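Local coordinates for OmpA family protein (Klebsiella pneumoniae subsp. pneumoniae, PDB 7RJJ) that probably binds peptidoglycan through this OmpA-like domain, whose pocket holds a D-alanine, at residues S32-I37 / R72-D77; R95-N100 / N109-I114. All coordinates share one frame; numbering follows the deposited sequence. Where two conformers were deposited one is given.

Contact 1 (S32-I37 / R72-D77)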
ATOM      1  N   SER A  32       0.391  -3.490  12.143  1.00 22.06           N
ATOM      2  CA  SER A  32       1.477  -4.479  11.912  1.00 22.93           C
ATOM      3  C   SER A  32       2.560  -3.884  10.995  1.00 21.17           C
ATOM      4  O   SER A  32       3.778  -4.046  11.307  1.00 21.58           O
ATOM      5  CB  SER A  32       0.926  -5.767  11.363  1.00 23.86           C
ATOM      6  OG  SER A  32       1.980  -6.681  11.128  1.00 25.15           O
ATOM      7  N   SER A  33       2.144  -3.222   9.916  1.00 19.68           N
ATOM      8  CA  SER A  33       3.108  -2.570   8.988  1.00 18.39           C
ATOM      9  C   SER A  33       3.835  -1.441   9.717  1.00 17.96           C
ATOM     10  O   SER A  33       5.053  -1.298   9.514  1.00 17.22           O
ATOM     11  CB  SER A  33       2.423  -2.039   7.763  1.00 17.27           C
ATOM     12  OG  SER A  33       1.876  -3.097   6.998  1.00 18.68           O
ATOM     13  N   LEU A  34       3.085  -0.675  10.513  1.00 18.35           N
ATOM     14  CA  LEU A  34       3.634   0.463  11.281  1.00 19.01           C
ATOM     15  C   LEU A  34       4.787  -0.008  12.163  1.00 21.00           C
ATOM     16  O   LEU A  34       5.848   0.614  12.162  1.00 20.61           O
ATOM     17  CB  LEU A  34       2.511   1.110  12.095  1.00 19.52           C
ATOM     18  CG  LEU A  34       2.952   2.248  13.013  1.00 20.42           C
ATOM     19  CD1 LEU A  34       3.614   3.362  12.217  1.00 18.96           C
ATOM     20  CD2 LEU A  34       1.779   2.790  13.812  1.00 21.60           C
HETATM   21  N   MSE A  35       4.573  -1.108  12.895  0.50 22.63           N
HETATM   22  CA  MSE A  35       5.597  -1.624  13.789  0.50 25.03           C
HETATM   23  C   MSE A  35       6.848  -1.981  12.981  0.50 24.29           C
HETATM   24  O   MSE A  35       7.973  -1.641  13.384  0.50 24.96           O
HETATM   25  CB  MSE A  35       5.041  -2.789  14.614  0.50 27.45           C
HETATM   26  CG  MSE A  35       4.539  -2.353  15.975  0.50 30.16           C
HETATM   27 SE   MSE A  35       3.281  -3.611  16.781  0.50 33.29          SE
HETATM   28  CE  MSE A  35       2.383  -4.787  15.493  0.50 31.87           C
ATOM     29  N   ASP A  36       6.652  -2.613  11.815  1.00 23.16           N
ATOM     30  CA  ASP A  36       7.769  -2.968  10.949  1.00 23.09           C
ATOM     31  C   ASP A  36       8.499  -1.689  10.500  1.00 21.52           C
ATOM     32  O   ASP A  36       9.741  -1.711  10.432  1.00 21.52           O
ATOM     33  CB  ASP A  36       7.318  -3.786   9.736  1.00 22.93           C
ATOM     34  CG  ASP A  36       6.802  -5.180  10.069  1.00 24.82           C
ATOM     35  OD1 ASP A  36       7.198  -5.715  11.103  1.00 27.31           O
ATOM     36  OD2 ASP A  36       6.000  -5.714   9.280  1.00 25.74           O
ATOM     37  N   ILE A  37       7.746  -0.622  10.215  1.00 19.64           N
ATOM     38  CA  ILE A  37       8.329   0.696   9.810  1.00 19.11           C
ATOM     39  C   ILE A  37       9.110   1.295  10.992  1.00 20.94           C
ATOM     40  O   ILE A  37      10.246   1.793  10.759  1.00 20.91           O
ATOM     41  CB  ILE A  37       7.230   1.655   9.296  1.00 17.57           C
ATOM     42  CG1 ILE A  37       6.772   1.247   7.893  1.00 16.39           C
ATOM     43  CG2 ILE A  37       7.701   3.106   9.329  1.00 17.55           C
ATOM     44  CD1 ILE A  37       5.452   1.833   7.446  1.00 15.68           C
ATOM     45  N   ARG A  72      -0.209   5.920   3.159  1.00 14.47           N
ATOM     46  CA  ARG A  72       0.829   6.905   3.564  1.00 15.50           C
ATOM     47  C   ARG A  72       0.221   7.836   4.617  1.00 16.40           C
ATOM     48  O   ARG A  72       0.811   7.970   5.713  1.00 16.74           O
ATOM     49  CB  ARG A  72       1.320   7.739   2.372  1.00 15.94           C
ATOM     50  CG  ARG A  72       2.228   8.901   2.751  1.00 17.55           C
ATOM     51  CD  ARG A  72       2.333   9.918   1.636  1.00 19.52           C
ATOM     52  NE  ARG A  72       1.039  10.554   1.424  1.00 21.57           N
ATOM     53  CZ  ARG A  72       0.665  11.175   0.318  1.00 22.10           C
ATOM     54  NH1 ARG A  72       1.474  11.237  -0.724  1.00 23.09           N
ATOM     55  NH2 ARG A  72      -0.550  11.691   0.239  1.00 23.96           N
ATOM     56  N   ASP A  73      -0.951   8.393   4.318  1.00 17.24           N
ATOM     57  CA  ASP A  73      -1.627   9.361   5.226  1.00 19.03           C
ATOM     58  C   ASP A  73      -1.871   8.726   6.601  1.00 18.97           C
ATOM     59  O   ASP A  73      -1.673   9.420   7.617  1.00 19.34           O
ATOM     60  CB  ASP A  73      -2.959   9.853   4.650  1.00 21.04           C
ATOM     61  CG  ASP A  73      -2.862  10.741   3.423  1.00 22.32           C
ATOM     62  OD1 ASP A  73      -1.734  11.018   2.969  1.00 21.61           O
ATOM     63  OD2 ASP A  73      -3.942  11.155   2.932  1.00 25.32           O
ATOM     64  N   TRP A  74      -2.278   7.455   6.634  1.00 18.21           N
ATOM     65  CA  TRP A  74      -2.527   6.801   7.945  1.00 18.91           C
ATOM     66  C   TRP A  74      -1.213   6.683   8.718  1.00 18.73           C
ATOM     67  O   TRP A  74      -1.140   7.047   9.893  1.00 19.69           O
ATOM     68  CB  TRP A  74      -3.189   5.434   7.751  1.00 18.62           C
ATOM     69  CG  TRP A  74      -3.661   4.804   9.025  1.00 19.89           C
ATOM     70  CD1 TRP A  74      -4.923   4.858   9.546  1.00 21.68           C
ATOM     71  CD2 TRP A  74      -2.879   4.022   9.946  1.00 19.87           C
ATOM     72  NE1 TRP A  74      -4.986   4.143  10.709  1.00 22.75           N
ATOM     73  CE2 TRP A  74      -3.743   3.637  10.994  1.00 21.85           C
ATOM     74  CE3 TRP A  74      -1.542   3.613   9.994  1.00 18.86           C
ATOM     75  CZ2 TRP A  74      -3.309   2.858  12.067  1.00 22.83           C
ATOM     76  CZ3 TRP A  74      -1.114   2.842  11.053  1.00 19.80           C
ATOM     77  CH2 TRP A  74      -1.988   2.474  12.077  1.00 21.84           C
HETATM   78  N   MSE A  75      -0.168   6.196   8.047  1.00 17.44           N
HETATM   79  CA  MSE A  75       1.118   5.995   8.700  1.00 18.14           C
HETATM   80  C   MSE A  75       1.666   7.321   9.227  1.00 18.76           C
HETATM   81  O   MSE A  75       2.219   7.380  10.319  1.00 19.18           O
HETATM   82  CB  MSE A  75       2.123   5.377   7.728  1.00 17.19           C
HETATM   83  CG  MSE A  75       1.744   4.013   7.226  1.00 17.45           C
HETATM   84 SE   MSE A  75       1.809   2.650   8.624  1.00 20.97          SE
HETATM   85  CE  MSE A  75       0.871   1.208   7.699  1.00 19.16           C
ATOM     86  N   ARG A  76       1.466   8.389   8.470  1.00 19.00           N
ATOM     87  CA  ARG A  76       2.015   9.710   8.871  1.00 20.95           C
ATOM     88  C   ARG A  76       1.172  10.318   9.990  1.00 22.88           C
ATOM     89  O   ARG A  76       1.747  10.720  10.989  1.00 24.56           O
ATOM     90  CB  ARG A  76       2.026  10.648   7.660  1.00 21.26           C
ATOM     91  CG  ARG A  76       2.405  12.091   7.937  1.00 23.45           C
ATOM     92  CD  ARG A  76       1.989  12.941   6.759  1.00 24.53           C
ATOM     93  NE  ARG A  76       0.550  12.996   6.588  1.00 26.28           N
ATOM     94  CZ  ARG A  76      -0.078  13.224   5.442  1.00 27.27           C
ATOM     95  NH1 ARG A  76       0.608  13.413   4.327  1.00 27.74           N
ATOM     96  NH2 ARG A  76      -1.397  13.257   5.415  1.00 28.57           N
ATOM     97  N   ASP A  77      -0.137  10.334   9.820  1.00 23.18           N
ATOM     98  CA  ASP A  77      -1.037  11.037  10.775  1.00 25.59           C
ATOM     99  C   ASP A  77      -1.350  10.162  12.000  1.00 26.23           C
ATOM    100  O   ASP A  77      -1.310  10.700  13.122  1.00 27.99           O
ATOM    101  CB  ASP A  77      -2.298  11.517  10.048  1.00 26.91           C
ATOM    102  CG  ASP A  77      -2.014  12.539   8.949  1.00 27.40           C
ATOM    103  OD1 ASP A  77      -0.922  13.145   8.975  1.00 27.27           O
ATOM    104  OD2 ASP A  77      -2.881  12.713   8.071  1.00 28.70           O
TER
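Met75 and Leu34, with Ser33, Ile37 and Trp74 about them, make an apolar helix-helix contact between helix 27-38 and the C-terminal end of helix 57-77 in the OmpA-like domain. No hydrogen bond crosses it. The short axes cross at -62°. At a closest approach of 10.9 Å the backbones stay apart, and the gap is bridged mainly by the side chain of Met75, a selenomethionine. Its chain is bent at chi2 (-68°), and it slides past Leu34 in the opposite sense. The selenium lies 3.9 Å from Leu34 CB and equally close to Ile37 CD1, while the terminal CE reaches Ser33 CB at 3.6 Å. A flexible, unbranched, polarisable chain suits this place, threading between a branched residue and a small one. Ser33 is short enough to admit the methyl group, and its buried OG turns back to its own helix in a weak hydrogen bond to Arg29 O. Leu34, with CG anti to the backbone N (chi1 176°), crosses the indole of Trp74 at about a right angle; its CD2 stands 4.0 Å from Trp74 CZ3. The broad indole gives Leu34 a wide carbon surface, and branched Ile37 meets Met75 with its CD1 tip.

On the flank of segment 72-77 away from this interface, Arg76 holds Asp77 side-on, NE reaching OD1 from above the carboxylate plane at 2.8 Å and NH2 reaching OD2; Arg72 puts both NE and NH2 on Asp73 OD1. These charges suit a more open flank, and Arg76 NH1 adds a salt bridge to Asp83.

Around the contact, Met75 packs on Phe86 of strand 86-90, and Trp74 lies against Leu30 and Val31. Ser33 and Ile37 rest on Ile114 and Leu116 of strand 112-117, so both helices pack against the sheet here.

Contact 2 (R95-N100 / N109-I114). With DAL (D-alanine), chain C.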
ATOM      1  N   ARG A  95      -0.192  -5.821 -11.646  1.00 21.11           N
ATOM      2  CA  ARG A  95       0.497  -6.944 -10.921  1.00 21.52           C
ATOM      3  C   ARG A  95      -0.364  -7.636  -9.874  1.00 20.57           C
ATOM      4  O   ARG A  95      -0.078  -7.582  -8.678  1.00 19.19           O
ATOM      5  CB  ARG A  95       1.773  -6.454 -10.245  1.00 21.99           C
ATOM      6  CG  ARG A  95       2.805  -6.013 -11.257  1.00 24.49           C
ATOM      7  CD  ARG A  95       4.151  -5.890 -10.624  1.00 24.99           C
ATOM      8  NE  ARG A  95       5.048  -5.400 -11.637  1.00 27.64           N
ATOM      9  CZ  ARG A  95       6.309  -5.105 -11.427  1.00 28.21           C
ATOM     10  NH1 ARG A  95       6.831  -5.246 -10.217  1.00 28.69           N
ATOM     11  NH2 ARG A  95       7.039  -4.652 -12.430  1.00 29.92           N
ATOM     12  N   PRO A  96      -1.373  -8.414 -10.310  1.00 21.17           N
ATOM     13  CA  PRO A  96      -2.218  -9.155  -9.379  1.00 20.63           C
ATOM     14  C   PRO A  96      -1.440 -10.214  -8.570  1.00 21.20           C
ATOM     15  O   PRO A  96      -0.412 -10.710  -9.056  1.00 21.44           O
ATOM     16  CB  PRO A  96      -3.247  -9.825 -10.307  1.00 21.93           C
ATOM     17  CG  PRO A  96      -2.551  -9.904 -11.657  1.00 23.20           C
ATOM     18  CD  PRO A  96      -1.721  -8.644 -11.722  1.00 22.67           C
ATOM     19  N   ILE A  97      -1.895 -10.467  -7.333  1.00 20.72           N
ATOM     20  CA  ILE A  97      -1.325 -11.531  -6.443  1.00 21.59           C
ATOM     21  C   ILE A  97      -2.330 -12.689  -6.414  1.00 22.56           C
ATOM     22  O   ILE A  97      -1.981 -13.782  -5.926  1.00 23.62           O
ATOM     23  CB  ILE A  97      -1.032 -11.015  -5.019  1.00 21.27           C
ATOM     24  CG1 ILE A  97      -2.295 -10.469  -4.338  1.00 20.87           C
ATOM     25  CG2 ILE A  97       0.089  -9.991  -5.044  1.00 20.41           C
ATOM     26  CD1 ILE A  97      -2.170 -10.279  -2.840  1.00 21.55           C
ATOM     27  N   ALA A  98      -3.539 -12.442  -6.918  1.00 21.90           N
ATOM     28  CA  ALA A  98      -4.603 -13.468  -6.913  1.00 23.17           C
ATOM     29  C   ALA A  98      -5.391 -13.400  -8.219  1.00 23.18           C
ATOM     30  O   ALA A  98      -5.289 -12.388  -8.932  1.00 22.39           O
ATOM     31  CB  ALA A  98      -5.513 -13.261  -5.723  1.00 23.15           C
ATOM     32  N   THR A  99      -6.151 -14.454  -8.506  1.00 24.42           N
ATOM     33  CA  THR A  99      -6.978 -14.481  -9.732  1.00 24.79           C
ATOM     34  C   THR A  99      -7.972 -13.318  -9.676  1.00 23.70           C
ATOM     35  O   THR A  99      -8.330 -12.891  -8.540  1.00 23.16           O
ATOM     36  CB  THR A  99      -7.709 -15.827  -9.880  1.00 26.90           C
ATOM     37  OG1 THR A  99      -8.528 -15.781 -11.051  1.00 27.14           O
ATOM     38  CG2 THR A  99      -8.578 -16.165  -8.688  1.00 27.55           C
ATOM     39  N   ASN A 100      -8.310 -12.763 -10.847  1.00 23.77           N
ATOM     40  CA  ASN A 100      -9.385 -11.743 -10.933  1.00 23.92           C
ATOM     41  C   ASN A 100     -10.670 -12.474 -11.352  1.00 26.22           C
ATOM     42  O   ASN A 100     -11.674 -11.798 -11.601  1.00 26.44           O
ATOM     43  CB  ASN A 100      -9.029 -10.603 -11.891  1.00 23.52           C
ATOM     44  CG  ASN A 100      -8.108  -9.589 -11.253  1.00 21.77           C
ATOM     45  OD1 ASN A 100      -8.448  -9.011 -10.216  1.00 20.84           O
ATOM     46  ND2 ASN A 100      -6.954  -9.365 -11.861  1.00 21.43           N
ATOM     47  N   ASN A 109      -6.509  -8.481  -4.675  1.00 17.18           N
ATOM     48  CA  ASN A 109      -5.737  -7.612  -5.606  1.00 16.01           C
ATOM     49  C   ASN A 109      -5.880  -6.131  -5.223  1.00 15.50           C
ATOM     50  O   ASN A 109      -4.936  -5.350  -5.519  1.00 14.84           O
ATOM     51  CB  ASN A 109      -6.111  -7.895  -7.060  1.00 16.49           C
ATOM     52  CG  ASN A 109      -5.614  -9.245  -7.533  1.00 17.27           C
ATOM     53  OD1 ASN A 109      -4.541  -9.700  -7.119  1.00 17.07           O
ATOM     54  ND2 ASN A 109      -6.367  -9.881  -8.422  1.00 18.18           N
ATOM     55  N   ARG A 110      -7.018  -5.740  -4.645  1.00 16.36           N
ATOM     56  CA  ARG A 110      -7.226  -4.342  -4.185  1.00 16.33           C
ATOM     57  C   ARG A 110      -6.357  -4.180  -2.941  1.00 15.83           C
ATOM     58  O   ARG A 110      -6.848  -4.466  -1.835  1.00 16.38           O
ATOM     59  CB  ARG A 110      -8.717  -4.099  -3.918  1.00 17.83           C
ATOM     60  CG  ARG A 110      -9.602  -4.355  -5.128  1.00 18.81           C
ATOM     61  CD  ARG A 110     -11.045  -3.933  -4.911  1.00 20.62           C
ATOM     62  NE  ARG A 110     -11.766  -4.695  -3.894  1.00 21.78           N
ATOM     63  CZ  ARG A 110     -12.572  -5.741  -4.135  1.00 22.87           C
ATOM     64  NH1 ARG A 110     -12.751  -6.184  -5.364  1.00 22.83           N
ATOM     65  NH2 ARG A 110     -13.188  -6.348  -3.135  1.00 24.12           N
ATOM     66  N   ARG A 111      -5.118  -3.705  -3.110  1.00 14.89           N
ATOM     67  CA  ARG A 111      -4.224  -3.734  -1.938  1.00 14.85           C
ATOM     68  C   ARG A 111      -3.091  -2.710  -2.036  1.00 13.62           C
ATOM     69  O   ARG A 111      -2.941  -2.038  -3.075  1.00 13.26           O
ATOM     70  CB  ARG A 111      -3.601  -5.130  -1.914  1.00 15.53           C
ATOM     71  CG  ARG A 111      -2.563  -5.326  -3.010  1.00 15.33           C
ATOM     72  CD  ARG A 111      -2.186  -6.773  -3.244  1.00 16.61           C
ATOM     73  NE  ARG A 111      -0.972  -6.868  -4.049  1.00 16.95           N
ATOM     74  CZ  ARG A 111      -0.933  -6.836  -5.373  1.00 17.86           C
ATOM     75  NH1 ARG A 111      -2.050  -6.705  -6.077  1.00 18.66           N
ATOM     76  NH2 ARG A 111       0.229  -6.927  -5.996  1.00 18.08           N
ATOM     77  N   VAL A 112      -2.317  -2.630  -0.964  1.00 13.57           N
ATOM     78  CA  VAL A 112      -1.083  -1.801  -0.918  1.00 12.83           C
ATOM     79  C   VAL A 112       0.058  -2.698  -0.425  1.00 13.44           C
ATOM     80  O   VAL A 112      -0.185  -3.546   0.458  1.00 14.51           O
ATOM     81  CB  VAL A 112      -1.272  -0.549  -0.045  1.00 12.89           C
ATOM     82  CG1 VAL A 112       0.054  -0.004   0.462  1.00 12.35           C
ATOM     83  CG2 VAL A 112      -2.082   0.519  -0.763  1.00 13.04           C
ATOM     84  N   GLU A 113       1.229  -2.540  -1.035  1.00 13.95           N
ATOM     85  CA  GLU A 113       2.482  -3.257  -0.707  1.00 15.47           C
ATOM     86  C   GLU A 113       3.483  -2.204  -0.217  1.00 14.17           C
ATOM     87  O   GLU A 113       3.496  -1.099  -0.811  1.00 13.92           O
ATOM     88  CB  GLU A 113       3.052  -3.943  -1.952  1.00 17.89           C
ATOM     89  CG  GLU A 113       2.134  -4.961  -2.610  1.00 20.97           C
ATOM     90  CD  GLU A 113       2.003  -6.301  -1.910  1.00 25.27           C
ATOM     91  OE1 GLU A 113       2.632  -6.481  -0.828  1.00 28.24           O
ATOM     92  OE2 GLU A 113       1.297  -7.185  -2.467  1.00 29.86           O
ATOM     93  N   ILE A 114       4.235  -2.504   0.837  1.00 13.86           N
ATOM     94  CA  ILE A 114       5.251  -1.550   1.368  1.00 13.57           C
ATOM     95  C   ILE A 114       6.629  -2.211   1.284  1.00 13.90           C
ATOM     96  O   ILE A 114       6.762  -3.402   1.660  1.00 14.58           O
ATOM     97  CB  ILE A 114       4.900  -1.096   2.801  1.00 14.19           C
ATOM     98  CG1 ILE A 114       3.571  -0.337   2.835  1.00 13.96           C
ATOM     99  CG2 ILE A 114       6.026  -0.264   3.399  1.00 14.62           C
ATOM    100  CD1 ILE A 114       3.073  -0.003   4.223  1.00 15.26           C
TER
HETATM  101  N   DAL C 601     -10.614  -2.171 -10.386  1.00 24.99           N
HETATM  102  CA  DAL C 601     -11.571  -1.932  -9.263  1.00 25.85           C
HETATM  103  CB  DAL C 601     -12.393  -0.700  -9.543  1.00 29.05           C
HETATM  104  C   DAL C 601     -10.804  -1.816  -7.939  1.00 25.73           C
HETATM  105  O   DAL C 601     -11.339  -1.332  -6.943  1.00 23.42           O
HETATM  106  OXT DAL C 601      -9.645  -2.222  -7.820  1.00 22.22           O
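Asn109 and Pro96 bring the backbones closest, with CA atoms 5.4 Å apart, where the irregular segment 95-100 passes the end of helix 103-109 and the turn into strand 112-117. The buried Asn109 amide accepts through OD1 from two successive backbone amides, Ile97 N at 2.8 Å and Ala98 N at 2.9 Å. Its ND2 donates to Ala98 O at 2.8 Å and to Asn100 OD1, both acceptors being met from above their carbonyl planes. Asparagine suits the place because one short group offers an acceptor and two donors.

Arg111 CG sits between the backbone N and the carbonyl carbon (chi1 73°), and the chain runs extended to NE, carrying NH2 to Arg95 O at 2.8 Å. Ile97 CG2 lies over one guanidinium face; Glu113 OE2 lies in the guanidinium plane and accepts from NE on its anti side (2.8 Å, 171°), fixing the group's rotation. NH1 bonds back to Asn109 O.

Between Asn109 and Arg111 in sequence, Arg110 turns the other way: its CD is 3.3 Å from D-alanine O, and its NH1 pairs with Asp52, which also hydrogen-bonds the ligand, consistent with a peptidoglycan-binding site as in OmpA-like domains.

The two contacts follow one another along the chain and lie on opposite sides of its centre, with about 19 Å between their own centres. Strand 112-117 joins them: Ile114, in the second segment of contact 2, sends CD1 into the packing of contact 1, 4.1 Å from Ser33 CB and 4.3 Å from Met75 CE. Contact 1 thus belongs to the hydrophobic core, whereas contact 2 borders the D-alanine pocket through Arg110. Helix 57-77 spans both regions: Arg67 hydrogen-bonds the ligand through NH2 and touches Arg110 and Val112, while the helix's C-terminal end carries Trp74 and Met75 of contact 1.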